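Local coordinates for putative DNA ligase-like protein Rv0938/MT0965 (Mycobacterium tuberculosis, PDB 2IRU), which probably works with Ku in non-homologous end joining to repair DNA double-strand breaks, this chain being the polymerase domain of the multifunctional LigD enzyme, at residues A52-W57 with F66-L71. Numbering follows the deposited sequence.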
ATOM      1  N   ALA A  52       1.552  -7.484  -7.904  1.00  5.42           N
ATOM      2  CA  ALA A  52       0.643  -6.318  -7.861  1.00  6.30           C
ATOM      3  C   ALA A  52      -0.805  -6.754  -8.065  1.00  7.39           C
ATOM      4  O   ALA A  52      -1.173  -7.187  -9.181  1.00  7.95           O
ATOM      5  CB  ALA A  52       1.018  -5.291  -8.923  1.00  6.52           C
ATOM      6  N   THR A  53      -1.594  -6.639  -6.995  1.00  5.77           N
ATOM      7  CA  THR A  53      -3.074  -6.758  -7.098  1.00  6.45           C
ATOM      8  C   THR A  53      -3.655  -5.424  -7.549  1.00  6.36           C
ATOM      9  O   THR A  53      -3.291  -4.400  -6.995  1.00  6.75           O
ATOM     10  CB  THR A  53      -3.672  -7.221  -5.751  1.00  8.04           C
ATOM     11  OG1 THR A  53      -3.254  -8.564  -5.513  1.00  6.26           O
ATOM     12  CG2 THR A  53      -5.205  -7.183  -5.768  1.00  7.15           C
ATOM     13  N   ARG A  54      -4.530  -5.446  -8.557  1.00  6.40           N
ATOM     14  CA  ARG A  54      -5.204  -4.210  -9.036  1.00  5.59           C
ATOM     15  C   ARG A  54      -6.625  -4.134  -8.503  1.00  5.91           C
ATOM     16  O   ARG A  54      -7.264  -5.175  -8.360  1.00  7.13           O
ATOM     17  CB  ARG A  54      -5.271  -4.184 -10.594  1.00  5.60           C
ATOM     18  CG  ARG A  54      -3.907  -3.948 -11.300  1.00  6.93           C
ATOM     19  CD  ARG A  54      -3.037  -5.185 -11.320  1.00  6.78           C
ATOM     20  NE  ARG A  54      -3.598  -6.133 -12.290  1.00  7.37           N
ATOM     21  CZ  ARG A  54      -3.541  -7.465 -12.217  1.00  8.87           C
ATOM     22  NH1 ARG A  54      -2.895  -8.090 -11.218  1.00  5.28           N
ATOM     23  NH2 ARG A  54      -4.105  -8.178 -13.213  1.00  7.84           N
ATOM     24  N   LYS A  55      -7.126  -2.934  -8.225  1.00  6.02           N
ATOM     25  CA  LYS A  55      -8.567  -2.787  -8.138  1.00  6.68           C
ATOM     26  C   LYS A  55      -8.947  -1.772  -9.235  1.00  7.34           C
ATOM     27  O   LYS A  55      -8.383  -0.658  -9.290  1.00  6.68           O
ATOM     28  CB  LYS A  55      -9.060  -2.416  -6.743  1.00  7.27           C
ATOM     29  CG  LYS A  55     -10.606  -2.629  -6.674  1.00  6.24           C
ATOM     30  CD  LYS A  55     -11.170  -2.581  -5.249  1.00  9.43           C
ATOM     31  CE  LYS A  55     -12.701  -2.710  -5.325  1.00 11.44           C
ATOM     32  NZ  LYS A  55     -13.288  -2.537  -3.930  1.00 13.72           N
ATOM     33  N   ARG A  56      -9.870  -2.194 -10.116  1.00  6.66           N
ATOM     34  CA  ARG A  56     -10.217  -1.428 -11.287  1.00  7.34           C
ATOM     35  C   ARG A  56     -11.611  -0.878 -11.226  1.00  7.07           C
ATOM     36  O   ARG A  56     -12.541  -1.583 -10.817  1.00  6.75           O
ATOM     37  CB  ARG A  56     -10.090  -2.273 -12.591  1.00  8.06           C
ATOM     38  CG  ARG A  56      -8.646  -2.701 -12.834  1.00  8.26           C
ATOM     39  CD  ARG A  56      -8.448  -3.681 -13.999  1.00  8.74           C
ATOM     40  NE  ARG A  56      -8.876  -3.093 -15.277  1.00 11.12           N
ATOM     41  CZ  ARG A  56      -9.074  -3.806 -16.388  1.00  7.56           C
ATOM     42  NH1 ARG A  56      -8.894  -5.139 -16.395  1.00  8.83           N
ATOM     43  NH2 ARG A  56      -9.437  -3.177 -17.507  1.00  8.62           N
ATOM     44  N   TRP A  57     -11.749   0.371 -11.662  1.00  7.54           N
ATOM     45  CA  TRP A  57     -13.050   1.017 -11.852  1.00  6.87           C
ATOM     46  C   TRP A  57     -13.189   1.478 -13.336  1.00  7.38           C
ATOM     47  O   TRP A  57     -12.993   2.660 -13.622  1.00  7.22           O
ATOM     48  CB  TRP A  57     -13.149   2.253 -10.936  1.00  8.56           C
ATOM     49  CG  TRP A  57     -13.390   1.961  -9.475  1.00  8.36           C
ATOM     50  CD1 TRP A  57     -14.603   2.078  -8.823  1.00  7.47           C
ATOM     51  CD2 TRP A  57     -12.431   1.578  -8.467  1.00  9.57           C
ATOM     52  NE1 TRP A  57     -14.459   1.767  -7.484  1.00  7.93           N
ATOM     53  CE2 TRP A  57     -13.145   1.454  -7.242  1.00  8.50           C
ATOM     54  CE3 TRP A  57     -11.055   1.308  -8.482  1.00  8.24           C
ATOM     55  CZ2 TRP A  57     -12.522   1.097  -6.040  1.00  9.95           C
ATOM     56  CZ3 TRP A  57     -10.428   0.945  -7.295  1.00  5.72           C
ATOM     57  CH2 TRP A  57     -11.168   0.833  -6.078  1.00  9.74           C
ATOM     58  N   PHE A  66     -13.795  -4.042  -9.550  1.00  4.40           N
ATOM     59  CA  PHE A  66     -13.372  -5.405  -9.262  1.00  5.26           C
ATOM     60  C   PHE A  66     -11.872  -5.492  -8.946  1.00  5.03           C
ATOM     61  O   PHE A  66     -11.078  -4.735  -9.518  1.00  6.53           O
ATOM     62  CB  PHE A  66     -13.706  -6.330 -10.454  1.00  6.08           C
ATOM     63  CG  PHE A  66     -13.072  -5.929 -11.763  1.00  6.92           C
ATOM     64  CD1 PHE A  66     -13.770  -5.097 -12.676  1.00  7.13           C
ATOM     65  CD2 PHE A  66     -11.798  -6.409 -12.125  1.00  6.51           C
ATOM     66  CE1 PHE A  66     -13.193  -4.725 -13.899  1.00  8.88           C
ATOM     67  CE2 PHE A  66     -11.233  -6.056 -13.376  1.00  7.67           C
ATOM     68  CZ  PHE A  66     -11.943  -5.193 -14.251  1.00  9.12           C
ATOM     69  N   PHE A  67     -11.518  -6.373  -8.005  1.00  5.39           N
ATOM     70  CA  PHE A  67     -10.115  -6.776  -7.850  1.00  6.19           C
ATOM     71  C   PHE A  67      -9.685  -7.696  -8.983  1.00  5.95           C
ATOM     72  O   PHE A  67     -10.485  -8.509  -9.490  1.00  6.70           O
ATOM     73  CB  PHE A  67      -9.886  -7.528  -6.544  1.00  6.84           C
ATOM     74  CG  PHE A  67      -9.703  -6.653  -5.348  1.00  6.77           C
ATOM     75  CD1 PHE A  67      -8.518  -5.919  -5.176  1.00  8.37           C
ATOM     76  CD2 PHE A  67     -10.671  -6.639  -4.344  1.00  8.24           C
ATOM     77  CE1 PHE A  67      -8.332  -5.105  -4.026  1.00  8.04           C
ATOM     78  CE2 PHE A  67     -10.504  -5.856  -3.202  1.00  9.69           C
ATOM     79  CZ  PHE A  67      -9.322  -5.094  -3.029  1.00 10.29           C
ATOM     80  N   GLU A  68      -8.410  -7.626  -9.343  1.00  5.30           N
ATOM     81  CA  GLU A  68      -7.865  -8.528 -10.348  1.00  6.41           C
ATOM     82  C   GLU A  68      -6.473  -8.920  -9.867  1.00  7.41           C
ATOM     83  O   GLU A  68      -5.723  -8.049  -9.411  1.00  6.73           O
ATOM     84  CB  GLU A  68      -7.806  -7.840 -11.725  1.00  7.50           C
ATOM     85  CG  GLU A  68      -7.625  -8.846 -12.855  1.00  8.50           C
ATOM     86  CD  GLU A  68      -7.700  -8.229 -14.244  1.00  7.29           C
ATOM     87  OE1 GLU A  68      -7.822  -6.967 -14.343  1.00  9.01           O
ATOM     88  OE2 GLU A  68      -7.616  -9.034 -15.237  1.00  4.80           O
ATOM     89  N   LYS A  69      -6.180 -10.215  -9.909  1.00  7.64           N
ATOM     90  CA  LYS A  69      -4.897 -10.718  -9.418  1.00  7.75           C
ATOM     91  C   LYS A  69      -4.125 -11.342 -10.573  1.00  6.96           C
ATOM     92  O   LYS A  69      -3.092 -10.810 -11.003  1.00  6.96           O
ATOM     93  CB  LYS A  69      -5.103 -11.718  -8.276  1.00  9.08           C
ATOM     94  CG  LYS A  69      -5.641 -11.027  -7.050  1.00  9.94           C
ATOM     95  CD  LYS A  69      -5.971 -12.029  -5.930  1.00 12.35           C
ATOM     96  CE  LYS A  69      -6.390 -11.266  -4.659  1.00 16.68           C
ATOM     97  NZ  LYS A  69      -5.238 -10.480  -4.077  1.00 19.88           N
ATOM     98  N   GLN A  70      -4.637 -12.450 -11.101  1.00  6.74           N
ATOM     99  CA  GLN A  70      -3.994 -13.038 -12.288  1.00  7.04           C
ATOM    100  C   GLN A  70      -3.772 -11.957 -13.387  1.00  6.90           C
ATOM    101  O   GLN A  70      -4.600 -11.050 -13.585  1.00  7.36           O
ATOM    102  CB  GLN A  70      -4.867 -14.175 -12.850  1.00  6.65           C
ATOM    103  CG  GLN A  70      -4.297 -14.919 -14.062  1.00  7.62           C
ATOM    104  CD  GLN A  70      -3.230 -15.943 -13.717  1.00  9.58           C
ATOM    105  OE1 GLN A  70      -3.105 -16.353 -12.577  1.00 10.04           O
ATOM    106  NE2 GLN A  70      -2.489 -16.407 -14.738  1.00 14.49           N
ATOM    107  N   LEU A  71      -2.642 -12.068 -14.083  1.00  6.93           N
ATOM    108  CA  LEU A  71      -2.322 -11.205 -15.213  1.00  6.87           C
ATOM    109  C   LEU A  71      -2.912 -11.811 -16.490  1.00  5.29           C
ATOM    110  O   LEU A  71      -2.413 -12.823 -16.975  1.00  6.15           O
ATOM    111  CB  LEU A  71      -0.794 -11.034 -15.366  1.00  6.37           C
ATOM    112  CG  LEU A  71      -0.412  -9.942 -16.404  1.00  5.72           C
ATOM    113  CD1 LEU A  71      -1.059  -8.559 -16.155  1.00  9.25           C
ATOM    114  CD2 LEU A  71       1.115  -9.795 -16.491  1.00  7.95           C
TER
HETATM  115  O   HOH W   1      -4.978  -8.555 -16.030  1.00 11.12           O
HETATM  116  O   HOH W   2      -5.368  -5.458 -14.422  1.00 12.07           O
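R54 reaches past E68 to grip the backbone carbonyls of K69 and Q70, just after the strand. Its CB lies 4.1 Å from E68 O, and the chain then bends at chi2 (77°) and chi3 (73°), turning CD and then NE back. NE meets a water that also donates to E68 OE1. CZ lies 3.6 Å from E68 O, which sits over one guanidinium face, offset toward the rim. R54 NH1 donates to K69 O at 2.7 Å and also to A52 O, both near the guanidinium plane; R54 NH2 donates to Q70 O at 2.9 Å, from above that carbonyl's plane. Arginine suits this place because one flat, buried group can satisfy three backbone oxygens. Strands 53-56 and 66-68 form an antiparallel beta hairpin at the edge of a four-stranded sheet, with R54–E68 and R56–F66 as hydrogen-bonded pairs. On the face carrying those side chains, E68 OE1, besides taking that water, accepts a salt bridge from R56 NH1 (2.9 Å) on its syn side, guanidinium and carboxylate nearly coplanar, while R56 CB sits over the F66 ring. On the other, lysine's methylenes suit an aromatic face: K55 CD lies 3.8 Å above the centre of the F67 ring. K55 probably binds the polymerase substrate, as probably does H114, whose ring meets F67 edge-to-face. Threonine offers both a methyl and a hydroxyl: T53 CG2 touches F67 CD1, and T53 OG1 accepts from K69 NZ (3.1 Å).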